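Local atomic coordinates of galactose-binding-like protein (Bacteroides thetaiotaomicron, PDB entry 7M1B), a protein that is a SusE-like protein that probably binds carbohydrate through a galactose-binding-like domain and may have degradative capacity. Residues 260-265 / 350-355; 292-297 / 355-360. All coordinates share one frame; numbering follows the deposited sequence.

Contact 1 (260-265 / 350-355); sequences FDMGQT and PPVRYI
D261 OD1 is gripped by two donors, one from each segment. R353 NE reaches D261 OD1 across the contact at 2.8 Å, on the syn side of the carboxylate. G263 N donates to D261 OD1 at 2.8 Å from above the carboxylate plane, closing an Asx turn. R353 NH2 donates to D261 OD2 at 3.1 Å, using the syn lone pair of that oxygen. The salt bridge is therefore side-on, with NE and NH2 each holding one oxygen and the two planes 31° apart. The extended arm of R353, with CG anti to the backbone N (chi1 171°), carries the guanidinium there. One of its faces lies over the G263-Q264 peptide. A water links D261 OD2 to Y354 OH, and a second links R353 NH1 to T265 OG1.

The backbones pair antiparallel at F260 and I355, where N-H and C=O bonds run both ways. M262 N adds a bond to R353 O at 2.9 Å. On the side of F260 and I355, I355 CB sits over a face of the F260 ring, a CH-pi contact 3.9 Å from the centroid of that ring. M262 CG packs on I355 CG1 at 3.6 Å. Q264 O is buried here without a polar partner.

R353 and Y354 form a classic beta bulge opposite R297 on strand 292-297. Both segments turn a corner, at G263-Q264 and at R353. F260 and M262 also pack on strand 370-380, while V352 and I355 touch L313 of strand 311-317.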
loop_
_atom_site.group_PDB
_atom_site.type_symbol
_atom_site.label_atom_id
_atom_site.label_comp_id
_atom_site.label_asym_id
_atom_site.label_seq_id
_atom_site.Cartn_x
_atom_site.Cartn_y
_atom_site.Cartn_z
ATOM N N PHE A 260 9.110 2.263 -10.102
ATOM C CA PHE A 260 10.004 1.110 -10.195
ATOM C C PHE A 260 9.188 -0.148 -10.544
ATOM O O PHE A 260 7.949 -0.119 -10.547
ATOM C CB PHE A 260 10.784 0.860 -8.890
ATOM C CG PHE A 260 9.999 0.721 -7.619
ATOM C CD1 PHE A 260 9.563 -0.541 -7.250
ATOM C CD2 PHE A 260 9.662 1.828 -6.840
ATOM C CE1 PHE A 260 8.911 -0.694 -6.015
ATOM C CE2 PHE A 260 8.985 1.669 -5.635
ATOM C CZ PHE A 260 8.608 0.401 -5.210
ATOM N N ASP A 261 9.896 -1.187 -10.946
ATOM C CA ASP A 261 9.285 -2.464 -11.337
ATOM C C ASP A 261 9.599 -3.436 -10.198
ATOM O O ASP A 261 10.786 -3.770 -9.960
ATOM C CB ASP A 261 9.877 -2.870 -12.704
ATOM C CG ASP A 261 9.377 -4.178 -13.279
ATOM O OD1 ASP A 261 8.510 -4.763 -12.630
ATOM O OD2 ASP A 261 9.959 -4.648 -14.320
ATOM N N MET A 262 8.611 -4.091 -9.661
ATOM C CA MET A 262 8.815 -5.145 -8.657
ATOM C C MET A 262 9.396 -6.437 -9.284
ATOM O O MET A 262 9.948 -7.266 -8.576
ATOM C CB MET A 262 7.529 -5.493 -7.923
ATOM C CG MET A 262 6.988 -4.246 -7.092
ATOM S SD MET A 262 5.814 -4.852 -5.834
ATOM C CE MET A 262 4.511 -5.412 -6.927
ATOM N N GLY A 263 9.311 -6.570 -10.609
ATOM C CA GLY A 263 9.837 -7.706 -11.334
ATOM C C GLY A 263 8.956 -8.966 -11.258
ATOM O O GLY A 263 9.306 -10.029 -11.832
ATOM N N GLN A 264 7.752 -8.792 -10.722
ATOM C CA GLN A 264 6.753 -9.843 -10.675
ATOM C C GLN A 264 5.451 -9.166 -10.281
ATOM O O GLN A 264 5.470 -8.030 -9.763
ATOM C CB GLN A 264 7.048 -10.906 -9.627
ATOM C CG GLN A 264 7.238 -10.373 -8.224
ATOM C CD GLN A 264 7.394 -11.508 -7.225
ATOM O OE1 GLN A 264 6.779 -12.582 -7.377
ATOM N NE2 GLN A 264 8.275 -11.279 -6.231
ATOM N N THR A 265 4.359 -9.914 -10.432
ATOM C CA THR A 265 3.054 -9.381 -10.026
ATOM C C THR A 265 2.671 -9.959 -8.666
ATOM O O THR A 265 2.844 -11.153 -8.435
ATOM C CB THR A 265 2.011 -9.764 -11.068
ATOM O OG1 THR A 265 2.435 -9.128 -12.292
ATOM C CG2 THR A 265 0.639 -9.194 -10.732
ATOM N N PRO A 350 -5.995 -4.227 -6.892
ATOM C CA PRO A 350 -5.774 -5.326 -7.818
ATOM C C PRO A 350 -4.336 -5.802 -7.579
ATOM O O PRO A 350 -3.543 -5.062 -6.971
ATOM C CB PRO A 350 -5.853 -4.646 -9.208
ATOM C CG PRO A 350 -5.504 -3.192 -8.976
ATOM C CD PRO A 350 -5.804 -2.902 -7.524
ATOM N N PRO A 351 -3.944 -6.977 -8.120
ATOM C CA PRO A 351 -2.527 -7.364 -8.172
ATOM C C PRO A 351 -1.814 -6.301 -8.992
ATOM O O PRO A 351 -2.370 -5.789 -9.957
ATOM C CB PRO A 351 -2.559 -8.665 -8.996
ATOM C CG PRO A 351 -3.952 -9.233 -8.709
ATOM C CD PRO A 351 -4.816 -7.986 -8.764
ATOM N N VAL A 352 -0.545 -6.046 -8.649
ATOM C CA VAL A 352 0.227 -5.008 -9.365
ATOM C C VAL A 352 1.676 -5.501 -9.508
ATOM O O VAL A 352 2.079 -6.453 -8.812
ATOM C CB VAL A 352 0.217 -3.616 -8.697
ATOM C CG1 VAL A 352 -1.174 -2.979 -8.797
ATOM C CG2 VAL A 352 0.658 -3.700 -7.251
ATOM N N ARG A 353 2.408 -4.864 -10.437
ATOM C CA ARG A 353 3.837 -5.170 -10.641
ATOM C C ARG A 353 4.614 -3.851 -10.624
ATOM O O ARG A 353 5.714 -3.843 -10.057
ATOM C CB ARG A 353 4.019 -5.827 -12.015
ATOM C CG ARG A 353 5.494 -5.967 -12.393
ATOM C CD ARG A 353 5.706 -6.847 -13.606
ATOM N NE ARG A 353 7.128 -6.846 -13.952
ATOM C CZ ARG A 353 7.779 -7.749 -14.659
ATOM N NH1 ARG A 353 7.200 -8.917 -14.990
ATOM N NH2 ARG A 353 9.072 -7.530 -14.848
ATOM N N TYR A 354 4.130 -2.817 -11.357
ATOM C CA TYR A 354 4.808 -1.543 -11.413
ATOM C C TYR A 354 4.315 -0.652 -10.306
ATOM O O TYR A 354 3.105 -0.596 -10.073
ATOM C CB TYR A 354 4.714 -0.906 -12.803
ATOM C CG TYR A 354 5.160 -1.799 -13.922
ATOM C CD1 TYR A 354 6.536 -1.931 -14.234
ATOM C CD2 TYR A 354 4.277 -2.690 -14.528
ATOM C CE1 TYR A 354 6.966 -2.807 -15.228
ATOM C CE2 TYR A 354 4.706 -3.652 -15.446
ATOM C CZ TYR A 354 6.060 -3.727 -15.767
ATOM O OH TYR A 354 6.492 -4.614 -16.730
ATOM N N ILE A 355 5.211 0.113 -9.678
ATOM C CA ILE A 355 4.867 0.896 -8.491
ATOM C C ILE A 355 5.328 2.334 -8.681
ATOM O O ILE A 355 6.450 2.561 -9.078
ATOM C CB ILE A 355 5.475 0.282 -7.189
ATOM C CG1 ILE A 355 5.075 -1.184 -6.932
ATOM C CG2 ILE A 355 5.211 1.135 -5.979
ATOM C CD1 ILE A 355 3.583 -1.304 -6.694
HETATM O O HOH W 1 9.120 -4.832 -17.106
HETATM O O HOH W 2 4.618 -10.296 -13.869
#

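Contact 2 (292-297 / 355-360); sequences WEVWGR and IRFKIL
W292 and F357 meet through their aromatic rings. The planes are nearly parallel, 15° apart, but slid so far that they barely overlap. The indole's five-membered ring does the touching, with W292 NE1 3.3 Å from F357 CE2. V294 CG2 lies over a face of the F357 ring, 4.1 Å from the centroid of that ring, as a CH-pi contact. With V294 CG1 anti to the backbone N (chi1 -177°), CG2 is left to face the F357 ring. The other methyl, V294 CG1, meets I355 CG2 at 3.8 Å. W292 CB packs against I359 CD1.

Backbone hydrogen bonds join the strands in two pairs. E293 and K358 exchange N-H and C=O in both directions, and so do W295 and R356. Non-hydrogen-bonded pairs, such as V294 with F357, alternate with them. This is a regular antiparallel stretch of the beta-sandwich expected for a galactose-binding-like domain. W292, V294, F357 and I359 point to one side, where F357 also meets F258 and F376. E293, W295, R356 and K358 point to the other.

Polar contacts occupy that second side. W295 NE1 donates to E293 OE1 at 2.8 Å, in the indole plane and on the anti side of the carboxylate. E293 OE1 and K358 NZ stay 4.6 Å apart, beyond a salt bridge. A water spans them, giving a proton to E293 OE1 and accepting one from K358 NZ. The aliphatic K358 chain runs extended beside E293, with K358 CD 3.5 Å from E293 OE1. R356 turns its guanidinium to other partners: T259, G305 and a salt bridge with D218.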
loop_
_atom_site.group_PDB
_atom_site.type_symbol
_atom_site.label_atom_id
_atom_site.label_comp_id
_atom_site.label_asym_id
_atom_site.label_seq_id
_atom_site.Cartn_x
_atom_site.Cartn_y
_atom_site.Cartn_z
ATOM N N TRP A 292 2.848 10.734 1.244
ATOM C CA TRP A 292 2.866 10.313 -0.147
ATOM C C TRP A 292 1.722 9.314 -0.378
ATOM O O TRP A 292 1.084 8.807 0.561
ATOM C CB TRP A 292 4.239 9.662 -0.460
ATOM C CG TRP A 292 4.518 8.324 0.202
ATOM C CD1 TRP A 292 4.387 7.058 -0.338
ATOM C CD2 TRP A 292 5.120 8.151 1.509
ATOM N NE1 TRP A 292 4.761 6.127 0.604
ATOM C CE2 TRP A 292 5.267 6.750 1.732
ATOM C CE3 TRP A 292 5.510 9.035 2.534
ATOM C CZ2 TRP A 292 5.805 6.224 2.919
ATOM C CZ3 TRP A 292 6.025 8.513 3.716
ATOM C CH2 TRP A 292 6.207 7.118 3.896
ATOM N N GLU A 293 1.521 8.990 -1.646
ATOM C CA GLU A 293 0.670 7.921 -2.070
ATOM C C GLU A 293 1.490 6.871 -2.796
ATOM O O GLU A 293 2.427 7.208 -3.494
ATOM C CB GLU A 293 -0.434 8.397 -2.991
ATOM C CG GLU A 293 -1.255 9.520 -2.319
ATOM C CD GLU A 293 -2.185 10.242 -3.267
ATOM O OE1 GLU A 293 -1.989 10.131 -4.537
ATOM O OE2 GLU A 293 -3.014 11.037 -2.734
ATOM N N VAL A 294 1.050 5.618 -2.660
ATOM C CA VAL A 294 1.623 4.539 -3.463
ATOM C C VAL A 294 0.599 4.127 -4.511
ATOM O O VAL A 294 -0.566 3.920 -4.142
ATOM C CB VAL A 294 1.976 3.324 -2.583
ATOM C CG1 VAL A 294 2.639 2.275 -3.497
ATOM C CG2 VAL A 294 2.990 3.748 -1.493
ATOM N N TRP A 295 1.002 4.129 -5.795
ATOM C CA TRP A 295 0.135 3.755 -6.898
ATOM C C TRP A 295 0.715 2.537 -7.578
ATOM O O TRP A 295 1.939 2.258 -7.489
ATOM C CB TRP A 295 0.113 4.938 -7.900
ATOM C CG TRP A 295 -0.687 6.123 -7.397
ATOM C CD1 TRP A 295 -0.383 6.978 -6.353
ATOM C CD2 TRP A 295 -1.980 6.553 -7.901
ATOM N NE1 TRP A 295 -1.359 7.928 -6.218
ATOM C CE2 TRP A 295 -2.323 7.721 -7.179
ATOM C CE3 TRP A 295 -2.783 6.190 -8.994
ATOM C CZ2 TRP A 295 -3.544 8.411 -7.390
ATOM C CZ3 TRP A 295 -3.982 6.858 -9.206
ATOM C CH2 TRP A 295 -4.338 7.979 -8.442
ATOM N N GLY A 296 -0.129 1.819 -8.302
ATOM C CA GLY A 296 0.440 0.644 -8.985
ATOM C C GLY A 296 -0.325 0.261 -10.251
ATOM O O GLY A 296 -1.488 0.670 -10.430
ATOM N N ARG A 297 0.232 -0.657 -11.055
ATOM C CA ARG A 297 -0.488 -1.316 -12.138
ATOM C C ARG A 297 0.164 -2.656 -12.446
ATOM O O ARG A 297 1.369 -2.871 -12.172
ATOM C CB ARG A 297 -0.479 -0.392 -13.363
ATOM C CG ARG A 297 0.892 -0.072 -13.948
ATOM C CD ARG A 297 0.838 1.028 -15.022
ATOM N NE ARG A 297 0.048 0.621 -16.175
ATOM C CZ ARG A 297 -0.460 1.486 -17.050
ATOM N NH1 ARG A 297 -0.211 2.792 -16.925
ATOM N NH2 ARG A 297 -1.147 1.008 -18.086
ATOM N N ILE A 355 5.211 0.113 -9.678
ATOM C CA ILE A 355 4.867 0.896 -8.491
ATOM C C ILE A 355 5.328 2.334 -8.681
ATOM O O ILE A 355 6.450 2.561 -9.078
ATOM C CB ILE A 355 5.475 0.282 -7.189
ATOM C CG1 ILE A 355 5.075 -1.184 -6.932
ATOM C CG2 ILE A 355 5.211 1.135 -5.979
ATOM C CD1 ILE A 355 3.583 -1.304 -6.694
ATOM N N ARG A 356 4.498 3.287 -8.234
ATOM C CA ARG A 356 4.938 4.673 -8.125
ATOM C C ARG A 356 4.757 5.170 -6.697
ATOM O O ARG A 356 3.736 4.863 -6.029
ATOM C CB ARG A 356 4.124 5.570 -9.050
ATOM C CG ARG A 356 4.685 5.645 -10.462
ATOM C CD ARG A 356 3.814 6.435 -11.396
ATOM N NE ARG A 356 4.699 6.902 -12.464
ATOM C CZ ARG A 356 4.335 7.774 -13.395
ATOM N NH1 ARG A 356 3.020 8.121 -13.522
ATOM N NH2 ARG A 356 5.162 8.256 -14.281
ATOM N N PHE A 357 5.730 5.978 -6.244
ATOM C CA PHE A 357 5.564 6.796 -5.054
ATOM C C PHE A 357 5.340 8.227 -5.509
ATOM O O PHE A 357 6.144 8.805 -6.202
ATOM C CB PHE A 357 6.830 6.719 -4.184
ATOM C CG PHE A 357 6.848 5.540 -3.249
ATOM C CD1 PHE A 357 6.652 4.265 -3.750
ATOM C CD2 PHE A 357 7.231 5.676 -1.928
ATOM C CE1 PHE A 357 6.643 3.160 -2.887
ATOM C CE2 PHE A 357 7.196 4.595 -1.041
ATOM C CZ PHE A 357 6.947 3.333 -1.550
ATOM N N LYS A 358 4.100 8.724 -5.223
ATOM C CA LYS A 358 3.759 10.102 -5.503
ATOM C C LYS A 358 3.981 10.882 -4.219
ATOM O O LYS A 358 3.222 10.737 -3.237
ATOM C CB LYS A 358 2.289 10.179 -5.948
ATOM C CG LYS A 358 1.855 11.588 -6.368
ATOM C CD LYS A 358 0.333 11.596 -6.785
ATOM C CE LYS A 358 -0.079 12.877 -7.691
ATOM N NZ LYS A 358 -1.519 12.750 -8.234
ATOM N N ILE A 359 5.052 11.682 -4.217
ATOM C CA ILE A 359 5.474 12.343 -2.988
ATOM C C ILE A 359 4.699 13.662 -2.905
ATOM O O ILE A 359 4.844 14.503 -3.808
ATOM C CB ILE A 359 7.001 12.573 -2.966
ATOM C CG1 ILE A 359 7.819 11.297 -3.243
ATOM C CG2 ILE A 359 7.398 13.249 -1.634
ATOM C CD1 ILE A 359 7.501 10.200 -2.272
ATOM N N LEU A 360 3.982 13.868 -1.799
ATOM C CA LEU A 360 3.206 15.093 -1.595
ATOM C C LEU A 360 4.022 16.121 -0.796
ATOM O O LEU A 360 3.941 17.342 -1.032
ATOM C CB LEU A 360 1.918 14.718 -0.848
ATOM C CG LEU A 360 1.041 13.596 -1.441
ATOM C CD1 LEU A 360 -0.226 13.421 -0.615
ATOM C CD2 LEU A 360 0.667 13.880 -2.869
HETATM O O HOH W 3 -3.055 12.117 -6.004
#

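From the N terminus, strand 256-274 comes first and supplies 260-265. Strand 292-297 follows. After helix 331-338 the chain returns as strand 352-362, which serves both contacts. Contact 1 closes a loop with 84 residues between its segments. Contact 2 closes one with 57. The segments alternate along the chain, so the two closures cross, and they share I355. Strand 352-362 thus lies between 256-274 and 292-297 in one antiparallel sheet. The centres of the contacts are about 12 Å apart. R297 O, at the end of 292-297, lies close to R353 N (2.8 Å) and Y354 N (2.9 Å), probably bonding both, which joins contact 2 to the bulge of contact 1.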